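Long-range contacts in alpha-L-rhamnosidase (Klebsiella oxytoca, PDB 4XHC), which probably releases terminal alpha-L-rhamnose from rhamnosides by hydrolysis as a family 78 glycoside hydrolase, here with rhamnose in its pocket: residues H102-L107 / P168-F173; G144-S149 / S516-K521; W150-D155 / R241-W246. All blocks are in the same frame, centred on the assembly; numbering follows the deposited sequence.

Interaction 1 of 3, residues H102-L107 / P168-F173; sequences HYVGYL and PRRYCF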
loop_
_atom_site.group_PDB
_atom_site.type_symbol
_atom_site.label_atom_id
_atom_site.label_comp_id
_atom_site.label_asym_id
_atom_site.label_seq_id
_atom_site.Cartn_x
_atom_site.Cartn_y
_atom_site.Cartn_z
ATOM N N HIS A 102 11.268 20.010 9.358
ATOM C CA HIS A 102 11.692 18.706 8.874
ATOM C C HIS A 102 11.486 17.688 9.989
ATOM O O HIS A 102 12.034 17.851 11.075
ATOM C CB HIS A 102 13.167 18.781 8.499
ATOM C CG HIS A 102 13.699 17.531 7.882
ATOM N ND1 HIS A 102 13.729 17.340 6.519
ATOM C CD2 HIS A 102 14.236 16.417 8.433
ATOM C CE1 HIS A 102 14.254 16.157 6.258
ATOM N NE2 HIS A 102 14.569 15.575 7.403
ATOM N N TYR A 103 10.700 16.646 9.729
ATOM C CA TYR A 103 10.389 15.655 10.755
ATOM C C TYR A 103 10.746 14.231 10.321
ATOM O O TYR A 103 10.737 13.898 9.137
ATOM C CB TYR A 103 8.906 15.720 11.131
ATOM C CG TYR A 103 8.488 17.014 11.794
ATOM C CD1 TYR A 103 8.710 17.233 13.149
ATOM C CD2 TYR A 103 7.853 18.013 11.069
ATOM C CE1 TYR A 103 8.313 18.416 13.756
ATOM C CE2 TYR A 103 7.454 19.198 11.667
ATOM C CZ TYR A 103 7.684 19.397 13.010
ATOM O OH TYR A 103 7.283 20.580 13.589
ATOM N N VAL A 104 11.069 13.406 11.311
ATOM C CA VAL A 104 11.307 11.992 11.117
ATOM C C VAL A 104 10.348 11.281 12.029
ATOM O O VAL A 104 10.403 11.484 13.238
ATOM C CB VAL A 104 12.721 11.606 11.558
ATOM C CG1 VAL A 104 12.966 10.126 11.309
ATOM C CG2 VAL A 104 13.744 12.474 10.847
ATOM N N GLY A 105 9.477 10.444 11.487
ATOM C CA GLY A 105 8.525 9.770 12.347
ATOM C C GLY A 105 7.355 9.088 11.675
ATOM O O GLY A 105 7.414 8.715 10.510
ATOM N N TYR A 106 6.277 8.941 12.435
ATOM C CA TYR A 106 5.160 8.114 12.033
ATOM C C TYR A 106 3.914 8.963 11.858
ATOM O O TYR A 106 3.620 9.808 12.702
ATOM C CB TYR A 106 4.967 7.025 13.087
ATOM C CG TYR A 106 6.210 6.170 13.235
ATOM C CD1 TYR A 106 7.210 6.498 14.160
ATOM C CD2 TYR A 106 6.414 5.056 12.415
ATOM C CE1 TYR A 106 8.362 5.731 14.279
ATOM C CE2 TYR A 106 7.559 4.277 12.535
ATOM C CZ TYR A 106 8.528 4.618 13.465
ATOM O OH TYR A 106 9.655 3.845 13.565
ATOM N N LEU A 107 3.202 8.748 10.753
ATOM C CA LEU A 107 1.979 9.503 10.436
ATOM C C LEU A 107 0.710 8.919 11.098
ATOM O O LEU A 107 0.495 7.704 11.090
ATOM C CB LEU A 107 1.785 9.557 8.923
ATOM C CG LEU A 107 0.728 10.533 8.400
ATOM C CD1 LEU A 107 1.157 11.980 8.578
ATOM C CD2 LEU A 107 0.435 10.264 6.931
ATOM N N PRO A 168 2.731 2.214 9.687
ATOM C CA PRO A 168 3.839 1.533 10.380
ATOM C C PRO A 168 5.258 1.964 9.947
ATOM O O PRO A 168 6.185 1.860 10.751
ATOM C CB PRO A 168 3.595 0.054 10.060
ATOM C CG PRO A 168 2.863 0.063 8.755
ATOM C CD PRO A 168 2.157 1.382 8.610
ATOM N N ARG A 169 5.431 2.437 8.711
ATOM C CA ARG A 169 6.758 2.838 8.233
ATOM C C ARG A 169 7.162 4.231 8.727
ATOM O O ARG A 169 6.330 5.123 8.867
ATOM C CB ARG A 169 6.826 2.796 6.707
ATOM C CG ARG A 169 6.714 1.397 6.123
ATOM C CD ARG A 169 6.999 1.412 4.626
ATOM N NE ARG A 169 8.422 1.629 4.343
ATOM C CZ ARG A 169 8.913 2.397 3.365
ATOM N NH1 ARG A 169 8.112 3.076 2.540
ATOM N NH2 ARG A 169 10.228 2.494 3.218
ATOM N N ARG A 170 8.455 4.403 8.983
ATOM C CA ARG A 170 9.004 5.685 9.408
ATOM C C ARG A 170 9.334 6.539 8.194
ATOM O O ARG A 170 10.079 6.127 7.332
ATOM C CB ARG A 170 10.270 5.462 10.237
ATOM C CG ARG A 170 10.700 6.683 11.033
ATOM C CD ARG A 170 12.113 6.524 11.555
ATOM N NE ARG A 170 13.090 6.686 10.496
ATOM C CZ ARG A 170 14.395 6.505 10.645
ATOM N NH1 ARG A 170 14.897 6.135 11.824
ATOM N NH2 ARG A 170 15.205 6.699 9.609
ATOM N N TYR A 171 8.778 7.733 8.131
ATOM C CA TYR A 171 8.999 8.626 7.003
ATOM C C TYR A 171 9.801 9.842 7.455
ATOM O O TYR A 171 9.800 10.190 8.633
ATOM C CB TYR A 171 7.657 9.060 6.388
ATOM C CG TYR A 171 6.826 7.907 5.856
ATOM C CD1 TYR A 171 7.157 7.278 4.662
ATOM C CD2 TYR A 171 5.710 7.442 6.554
ATOM C CE1 TYR A 171 6.407 6.213 4.181
ATOM C CE2 TYR A 171 4.947 6.383 6.078
ATOM C CZ TYR A 171 5.297 5.770 4.892
ATOM O OH TYR A 171 4.552 4.714 4.415
ATOM N N CYS A 172 10.493 10.468 6.509
ATOM C CA CYS A 172 11.278 11.663 6.764
ATOM C C CYS A 172 10.799 12.710 5.800
ATOM O O CYS A 172 10.953 12.551 4.600
ATOM C CB CYS A 172 12.752 11.379 6.519
ATOM S SG CYS A 172 13.818 12.830 6.657
ATOM N N PHE A 173 10.195 13.774 6.300
ATOM C CA PHE A 173 9.526 14.706 5.406
ATOM C C PHE A 173 9.221 16.060 6.018
ATOM O O PHE A 173 9.203 16.227 7.231
ATOM C CB PHE A 173 8.207 14.091 4.916
ATOM C CG PHE A 173 7.207 13.843 6.013
ATOM C CD1 PHE A 173 7.309 12.720 6.822
ATOM C CD2 PHE A 173 6.170 14.731 6.243
ATOM C CE1 PHE A 173 6.399 12.486 7.842
ATOM C CE2 PHE A 173 5.257 14.502 7.255
ATOM C CZ PHE A 173 5.370 13.377 8.054
HETATM O O HOH W 1 3.998 6.545 9.473
#
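Y103 and F173 pair their backbones in a two-stranded antiparallel ladder, strand 102-104 against strand 171-173, within the beta-rich N-terminal domain of this family 78 enzyme. N of Y103 reaches O of F173 at 2.9 Å, and N of F173 returns the bond to O of Y103. Two residues on, G105 and Y171 repeat the exchange, with G105 N 2.9 Å from Y171 O. Between these hydrogen-bonded pairs V104 faces C172 in a non-hydrogen-bonded pair, their CA atoms 4.4 Å apart. At G105 the chain turns a corner with backbone angles that would jam a CB against the preceding carbonyl oxygen.

Beyond the corner, the Y106 ring receives CG of R170 over one face, a CH-pi contact 4.2 Å from the ring centroid. R170 starts with CG anti to the backbone N (chi1 -164°) and then bends at chi3, which lays one face of its guanidinium against CG1 of V104, 3.5 Å from NE of R170. The charged end continues to a salt bridge with E236. F173 meets F128 and F99 edge-to-face. One water joins the segments, accepting from L107 N at 2.7 Å and donating to R169 O at 2.8 Å.

Interaction 2 of 3, residues G144-S149 / S516-K521; sequences GWLSSS and SPYGSK. With RAM (alpha-L-rhamnopyranose), chain C.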
loop_
_atom_site.group_PDB
_atom_site.type_symbol
_atom_site.label_atom_id
_atom_site.label_comp_id
_atom_site.label_asym_id
_atom_site.label_seq_id
_atom_site.Cartn_x
_atom_site.Cartn_y
_atom_site.Cartn_z
ATOM N N GLY A 144 17.718 6.594 -11.831
ATOM C CA GLY A 144 18.988 6.542 -11.118
ATOM C C GLY A 144 19.493 5.154 -10.786
ATOM O O GLY A 144 18.775 4.181 -10.955
ATOM N N TRP A 145 20.723 5.072 -10.272
ATOM C CA TRP A 145 21.335 3.789 -9.916
ATOM C C TRP A 145 21.121 3.351 -8.448
ATOM O O TRP A 145 21.443 2.226 -8.103
ATOM C CB TRP A 145 22.823 3.760 -10.292
ATOM C CG TRP A 145 23.749 4.724 -9.555
ATOM C CD1 TRP A 145 24.152 5.973 -9.952
ATOM C CD2 TRP A 145 24.425 4.464 -8.318
ATOM N NE1 TRP A 145 25.022 6.503 -9.022
ATOM C CE2 TRP A 145 25.204 5.600 -8.012
ATOM C CE3 TRP A 145 24.436 3.383 -7.437
ATOM C CZ2 TRP A 145 25.978 5.683 -6.857
ATOM C CZ3 TRP A 145 25.213 3.461 -6.293
ATOM C CH2 TRP A 145 25.972 4.602 -6.014
ATOM N N LEU A 146 20.577 4.214 -7.590
ATOM C CA LEU A 146 20.029 3.756 -6.313
ATOM C C LEU A 146 18.625 3.201 -6.548
ATOM O O LEU A 146 17.958 3.561 -7.529
ATOM C CB LEU A 146 19.955 4.886 -5.287
ATOM C CG LEU A 146 21.274 5.368 -4.706
ATOM C CD1 LEU A 146 21.006 6.456 -3.683
ATOM C CD2 LEU A 146 22.048 4.227 -4.064
ATOM N N SER A 147 18.172 2.343 -5.636
ATOM C CA SER A 147 16.843 1.762 -5.733
ATOM C C SER A 147 15.765 2.817 -5.600
ATOM O O SER A 147 15.815 3.641 -4.690
ATOM C CB SER A 147 16.637 0.713 -4.647
ATOM O OG SER A 147 15.321 0.179 -4.699
ATOM N N SER A 148 14.777 2.771 -6.497
ATOM C CA SER A 148 13.629 3.690 -6.424
ATOM C C SER A 148 12.784 3.480 -5.170
ATOM O O SER A 148 11.962 4.337 -4.830
ATOM C CB SER A 148 12.750 3.584 -7.673
ATOM O OG SER A 148 12.171 2.307 -7.786
ATOM N N SER A 149 12.998 2.359 -4.480
ATOM C CA SER A 149 12.210 2.007 -3.312
ATOM C C SER A 149 12.441 2.951 -2.145
ATOM O O SER A 149 11.651 2.977 -1.210
ATOM C CB SER A 149 12.488 0.564 -2.897
ATOM O OG SER A 149 13.783 0.420 -2.328
ATOM N N SER A 516 23.186 15.561 -8.758
ATOM C CA SER A 516 23.084 14.321 -8.012
ATOM C C SER A 516 24.049 13.284 -8.548
ATOM O O SER A 516 24.012 12.984 -9.738
ATOM C CB SER A 516 21.683 13.727 -8.101
ATOM O OG SER A 516 21.621 12.509 -7.362
ATOM N N PRO A 517 24.876 12.689 -7.664
ATOM C CA PRO A 517 25.680 11.551 -8.093
ATOM C C PRO A 517 24.840 10.313 -8.361
ATOM O O PRO A 517 25.331 9.384 -8.977
ATOM C CB PRO A 517 26.591 11.298 -6.891
ATOM C CG PRO A 517 25.786 11.733 -5.708
ATOM C CD PRO A 517 24.976 12.908 -6.204
ATOM N N TYR A 518 23.600 10.293 -7.873
ATOM C CA TYR A 518 22.713 9.135 -7.998
ATOM C C TYR A 518 21.844 9.200 -9.252
ATOM O O TYR A 518 21.266 8.193 -9.644
ATOM C CB TYR A 518 21.854 8.998 -6.734
ATOM C CG TYR A 518 22.657 9.105 -5.457
ATOM C CD1 TYR A 518 23.712 8.250 -5.207
ATOM C CD2 TYR A 518 22.370 10.082 -4.506
ATOM C CE1 TYR A 518 24.455 8.355 -4.043
ATOM C CE2 TYR A 518 23.106 10.200 -3.335
ATOM C CZ TYR A 518 24.150 9.331 -3.099
ATOM O OH TYR A 518 24.866 9.420 -1.912
ATOM N N GLY A 519 21.755 10.379 -9.874
ATOM C CA GLY A 519 21.006 10.561 -11.118
ATOM C C GLY A 519 19.609 11.145 -10.964
ATOM O O GLY A 519 18.853 11.157 -11.922
ATOM N N SER A 520 19.271 11.645 -9.772
ATOM C CA SER A 520 18.065 12.440 -9.566
ATOM C C SER A 520 18.123 13.152 -8.240
ATOM O O SER A 520 18.454 12.557 -7.230
ATOM C CB SER A 520 16.834 11.548 -9.576
ATOM O OG SER A 520 15.657 12.272 -9.268
ATOM N N LYS A 521 17.788 14.433 -8.235
ATOM C CA LYS A 521 17.853 15.221 -7.006
ATOM C C LYS A 521 16.766 14.757 -6.034
ATOM O O LYS A 521 16.836 15.063 -4.852
ATOM C CB LYS A 521 17.742 16.723 -7.324
ATOM C CG LYS A 521 16.309 17.206 -7.462
ATOM C CD LYS A 521 16.079 18.311 -8.487
ATOM C CE LYS A 521 14.600 18.280 -8.875
ATOM N NZ LYS A 521 14.174 19.404 -9.742
HETATM C C1 RAM C . 26.582 7.488 0.352
HETATM C C2 RAM C . 26.115 8.430 1.444
HETATM C C3 RAM C . 26.931 8.233 2.707
HETATM C C4 RAM C . 28.395 8.068 2.337
HETATM C C5 RAM C . 28.563 6.758 1.585
HETATM C C6 RAM C . 29.670 6.793 0.562
HETATM O O1 RAM C . 25.473 6.994 -0.290
HETATM O O2 RAM C . 26.327 9.745 0.958
HETATM O O3 RAM C . 26.779 9.348 3.589
HETATM O O4 RAM C . 29.200 8.036 3.501
HETATM O O5 RAM C . 27.339 6.415 0.900
#
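Y518, a residue of the rhamnose pocket in the six-hairpin glycosidase domain, is packed by W145 and L146, on a loop reaching out from the N-terminal beta domain. CD1 of L146 sits over one face of the Y518 ring, a CH-pi contact 3.7 Å from the ring centroid and displaced toward the rim, while CG of P517 lies over the centre of the opposite face. In the plane of the ring, CZ2 of W145 approaches CD1 of Y518 to 3.8 Å. The two aromatic groups form an offset edge-to-face pair, the edge of Y518 toward the indole face, with planes at 63°.

Two hydrogen bonds fasten the loop. The backbone N of W145 donates to O of Y518 at 3.2 Å, and NE1 of W145 donates to O of P517 at 2.9 Å, somewhat out of the indole plane. The indole gets there with CG lodged between the backbone N and the carbonyl carbon (chi1 65°). Just before the tyrosine an ST turn shapes the chain: OG of S516 accepts from N of Y518 at 3.0 Å.

Held on both faces and at an edge, Y518 presents OH as acceptor to the anomeric hydroxyl O1 of rhamnose, 3.0 Å away. The same oxygen is hydrogen-bonded to E506; the N-terminal loop thus probably steadies a sugar-binding side chain of the glycosidase domain.

Interaction 3 of 3, residues W150-D155 / R241-W246; sequences WLQQQD and RDRRLW. With RAM (alpha-L-rhamnopyranose), chain C.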
loop_
_atom_site.group_PDB
_atom_site.type_symbol
_atom_site.label_atom_id
_atom_site.label_comp_id
_atom_site.label_asym_id
_atom_site.label_seq_id
_atom_site.Cartn_x
_atom_site.Cartn_y
_atom_site.Cartn_z
ATOM N N TRP A 150 13.520 3.722 -2.187
ATOM C CA TRP A 150 13.742 4.769 -1.179
ATOM C C TRP A 150 12.734 5.929 -1.248
ATOM O O TRP A 150 12.544 6.649 -0.265
ATOM C CB TRP A 150 15.155 5.346 -1.305
ATOM C CG TRP A 150 16.240 4.472 -0.756
ATOM C CD1 TRP A 150 17.321 3.984 -1.437
ATOM C CD2 TRP A 150 16.356 3.986 0.585
ATOM N NE1 TRP A 150 18.094 3.220 -0.603
ATOM C CE2 TRP A 150 17.526 3.205 0.644
ATOM C CE3 TRP A 150 15.573 4.123 1.741
ATOM C CZ2 TRP A 150 17.945 2.570 1.818
ATOM C CZ3 TRP A 150 15.988 3.487 2.911
ATOM C CH2 TRP A 150 17.165 2.720 2.938
ATOM N N LEU A 151 12.126 6.124 -2.414
ATOM C CA LEU A 151 11.165 7.197 -2.611
ATOM C C LEU A 151 9.879 6.901 -1.835
ATOM O O LEU A 151 9.296 5.821 -1.978
ATOM C CB LEU A 151 10.884 7.379 -4.101
ATOM C CG LEU A 151 12.106 7.763 -4.944
ATOM C CD1 LEU A 151 11.793 7.747 -6.427
ATOM C CD2 LEU A 151 12.623 9.135 -4.554
ATOM N N GLN A 152 9.450 7.872 -1.023
ATOM C CA GLN A 152 8.448 7.658 0.030
ATOM C C GLN A 152 7.007 7.903 -0.419
ATOM O O GLN A 152 6.638 8.998 -0.840
ATOM C CB GLN A 152 8.778 8.542 1.233
ATOM C CG GLN A 152 10.193 8.348 1.769
ATOM C CD GLN A 152 10.474 9.237 2.959
ATOM O OE1 GLN A 152 10.602 8.766 4.084
ATOM N NE2 GLN A 152 10.563 10.538 2.715
ATOM N N GLN A 153 6.183 6.875 -0.264
ATOM C CA GLN A 153 4.950 6.750 -1.008
ATOM C C GLN A 153 4.136 5.608 -0.413
ATOM O O GLN A 153 4.709 4.613 0.014
ATOM C CB GLN A 153 5.342 6.410 -2.432
ATOM C CG GLN A 153 4.228 6.469 -3.442
ATOM C CD GLN A 153 4.724 6.111 -4.822
ATOM O OE1 GLN A 153 5.600 5.256 -4.980
ATOM N NE2 GLN A 153 4.185 6.778 -5.827
ATOM N N GLN A 154 2.813 5.726 -0.382
ATOM C CA GLN A 154 1.982 4.673 0.205
ATOM C C GLN A 154 0.546 4.757 -0.274
ATOM O O GLN A 154 -0.079 5.798 -0.142
ATOM C CB GLN A 154 2.009 4.776 1.737
ATOM C CG GLN A 154 1.256 3.677 2.493
ATOM C CD GLN A 154 1.838 2.291 2.262
ATOM O OE1 GLN A 154 2.866 1.929 2.838
ATOM N NE2 GLN A 154 1.186 1.511 1.411
ATOM N N ASP A 155 0.023 3.650 -0.803
ATOM C CA ASP A 155 -1.397 3.554 -1.153
ATOM C C ASP A 155 -2.168 2.887 -0.024
ATOM O O ASP A 155 -1.659 2.003 0.641
ATOM C CB ASP A 155 -1.644 2.837 -2.499
ATOM C CG ASP A 155 -1.213 3.687 -3.709
ATOM O OD1 ASP A 155 -0.037 4.133 -3.690
ATOM O OD2 ASP A 155 -2.032 3.920 -4.653
ATOM N N ARG A 241 17.117 8.417 3.635
ATOM C CA ARG A 241 17.998 7.480 2.981
ATOM C C ARG A 241 19.431 7.858 3.415
ATOM O O ARG A 241 19.756 9.043 3.354
ATOM C CB ARG A 241 17.810 7.655 1.481
ATOM C CG ARG A 241 18.690 6.752 0.663
ATOM C CD ARG A 241 18.993 7.306 -0.711
ATOM N NE ARG A 241 19.741 8.546 -0.668
ATOM C CZ ARG A 241 21.001 8.660 -0.290
ATOM N NH1 ARG A 241 21.695 7.627 0.146
ATOM N NH2 ARG A 241 21.564 9.841 -0.323
ATOM N N ASP A 242 20.304 6.931 3.832
ATOM C CA ASP A 242 20.133 5.472 3.799
ATOM C C ASP A 242 19.658 4.888 5.123
ATOM O O ASP A 242 19.593 3.665 5.251
ATOM C CB ASP A 242 21.480 4.775 3.543
ATOM C CG ASP A 242 22.198 5.281 2.318
ATOM O OD1 ASP A 242 21.726 5.012 1.195
ATOM O OD2 ASP A 242 23.265 5.918 2.476
ATOM N N ARG A 243 19.384 5.735 6.112
ATOM C CA ARG A 243 18.979 5.283 7.460
ATOM C C ARG A 243 19.986 4.336 8.103
ATOM O O ARG A 243 19.600 3.377 8.763
ATOM C CB ARG A 243 17.623 4.582 7.420
ATOM C CG ARG A 243 16.608 5.277 6.549
ATOM C CD ARG A 243 15.269 4.579 6.609
ATOM N NE ARG A 243 14.282 5.297 5.807
ATOM C CZ ARG A 243 12.971 5.196 5.963
ATOM N NH1 ARG A 243 12.473 4.390 6.886
ATOM N NH2 ARG A 243 12.154 5.915 5.205
ATOM N N ARG A 244 21.271 4.626 7.930
ATOM C CA ARG A 244 22.301 3.648 8.209
ATOM C C ARG A 244 23.579 4.272 8.735
ATOM O O ARG A 244 23.949 5.386 8.361
ATOM C CB ARG A 244 22.602 2.899 6.912
ATOM C CG ARG A 244 23.377 1.624 7.113
ATOM C CD ARG A 244 23.049 0.583 6.058
ATOM N NE ARG A 244 23.814 0.739 4.822
ATOM C CZ ARG A 244 23.293 0.925 3.614
ATOM N NH1 ARG A 244 21.973 1.005 3.427
ATOM N NH2 ARG A 244 24.102 1.037 2.575
ATOM N N LEU A 245 24.268 3.520 9.585
ATOM C CA LEU A 245 25.541 3.939 10.173
ATOM C C LEU A 245 26.716 3.747 9.214
ATOM O O LEU A 245 27.048 2.618 8.870
ATOM C CB LEU A 245 25.788 3.120 11.444
ATOM C CG LEU A 245 27.085 3.332 12.224
ATOM C CD1 LEU A 245 27.194 4.759 12.747
ATOM C CD2 LEU A 245 27.166 2.333 13.370
ATOM N N TRP A 246 27.341 4.849 8.790
ATOM C CA TRP A 246 28.577 4.820 7.975
ATOM C C TRP A 246 29.731 5.450 8.754
ATOM O O TRP A 246 29.534 6.389 9.527
ATOM C CB TRP A 246 28.410 5.607 6.669
ATOM C CG TRP A 246 27.527 4.994 5.616
ATOM C CD1 TRP A 246 26.166 4.992 5.591
ATOM C CD2 TRP A 246 27.945 4.362 4.403
ATOM N NE1 TRP A 246 25.711 4.373 4.451
ATOM C CE2 TRP A 246 26.784 3.981 3.703
ATOM C CE3 TRP A 246 29.188 4.071 3.842
ATOM C CZ2 TRP A 246 26.826 3.322 2.470
ATOM C CZ3 TRP A 246 29.230 3.407 2.615
ATOM C CH2 TRP A 246 28.057 3.046 1.946
HETATM C C1 RAM C . 26.582 7.488 0.352
HETATM C C2 RAM C . 26.115 8.430 1.444
HETATM C C3 RAM C . 26.931 8.233 2.707
HETATM C C4 RAM C . 28.395 8.068 2.337
HETATM C C5 RAM C . 28.563 6.758 1.585
HETATM C C6 RAM C . 29.670 6.793 0.562
HETATM O O1 RAM C . 25.473 6.994 -0.290
HETATM O O2 RAM C . 26.327 9.745 0.958
HETATM O O3 RAM C . 26.779 9.348 3.589
HETATM O O4 RAM C . 29.200 8.036 3.501
HETATM O O5 RAM C . 27.339 6.415 0.900
#
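The indole of W150 carries R241 and D242 on one face and meets R243 at its edge, an aromatic platform from the N-terminal domain packed against the loop of the six-hairpin glycosidase domain that brings R241 and D242 to the pocket. CG of R241 stands almost exactly on the normal of the five-membered ring of W150, a CH-pi contact 3.5 Å from its centroid. On the same face CA of D242 lies farther out toward the rim, and O of D242 comes to 3.5 Å from CH2 of W150. At the edge, NE of R243 is 3.8 Å from CZ3 of W150, the arginine running antiparallel alongside the indole.

R241 runs across the indole at about a right angle. Its CG is anti to the backbone N (chi1 179°), but the bend at chi3 (63°) carries the guanidinium onward toward the sugar. There NH1 of R241 forms a salt bridge with OD1 of D242 at 2.8 Å; the acid oxygen lies in the guanidinium plane, whereas the nitrogen approaches from above the carboxylate plane. E506 pairs with NH2, and O of I523 takes NE, so the group is gripped at all three nitrogens. The peptide bond before D242 is cis, and D237 accepts from the backbone N of D242.

Farther along 150-155, Q152 and R243 approach head-on, amide and guanidinium nearly perpendicular. Their clear hydrogen bonds go to C172 O from Q152 NE2 and to K240 O from R243 NE. At the end of 241-246, W246 lays one ring face against rhamnose, with CE3 of W246 3.6 Å from C5 of the sugar.

Overall arrangement
Followed from the N terminus, the chain opens interaction 1 at 102-107, then passes 144-149 and 150-155 before closing it at 168-173, a loop of 60 residues without helix. Interaction 1 therefore crosses both others. Interaction 3 closes next, at 241-246, and interaction 2 last, at 516-521, so the span of interaction 3 falls wholly within that of interaction 2. The first contact stays inside the N-terminal beta domain; the other two tie consecutive pieces of that domain to the glycosidase domain around rhamnose. Interactions 1 and 3 touch, as do 2 and 3, where L146 CD1 packs 3.7 Å from R241 CD; interactions 1 and 2 do not.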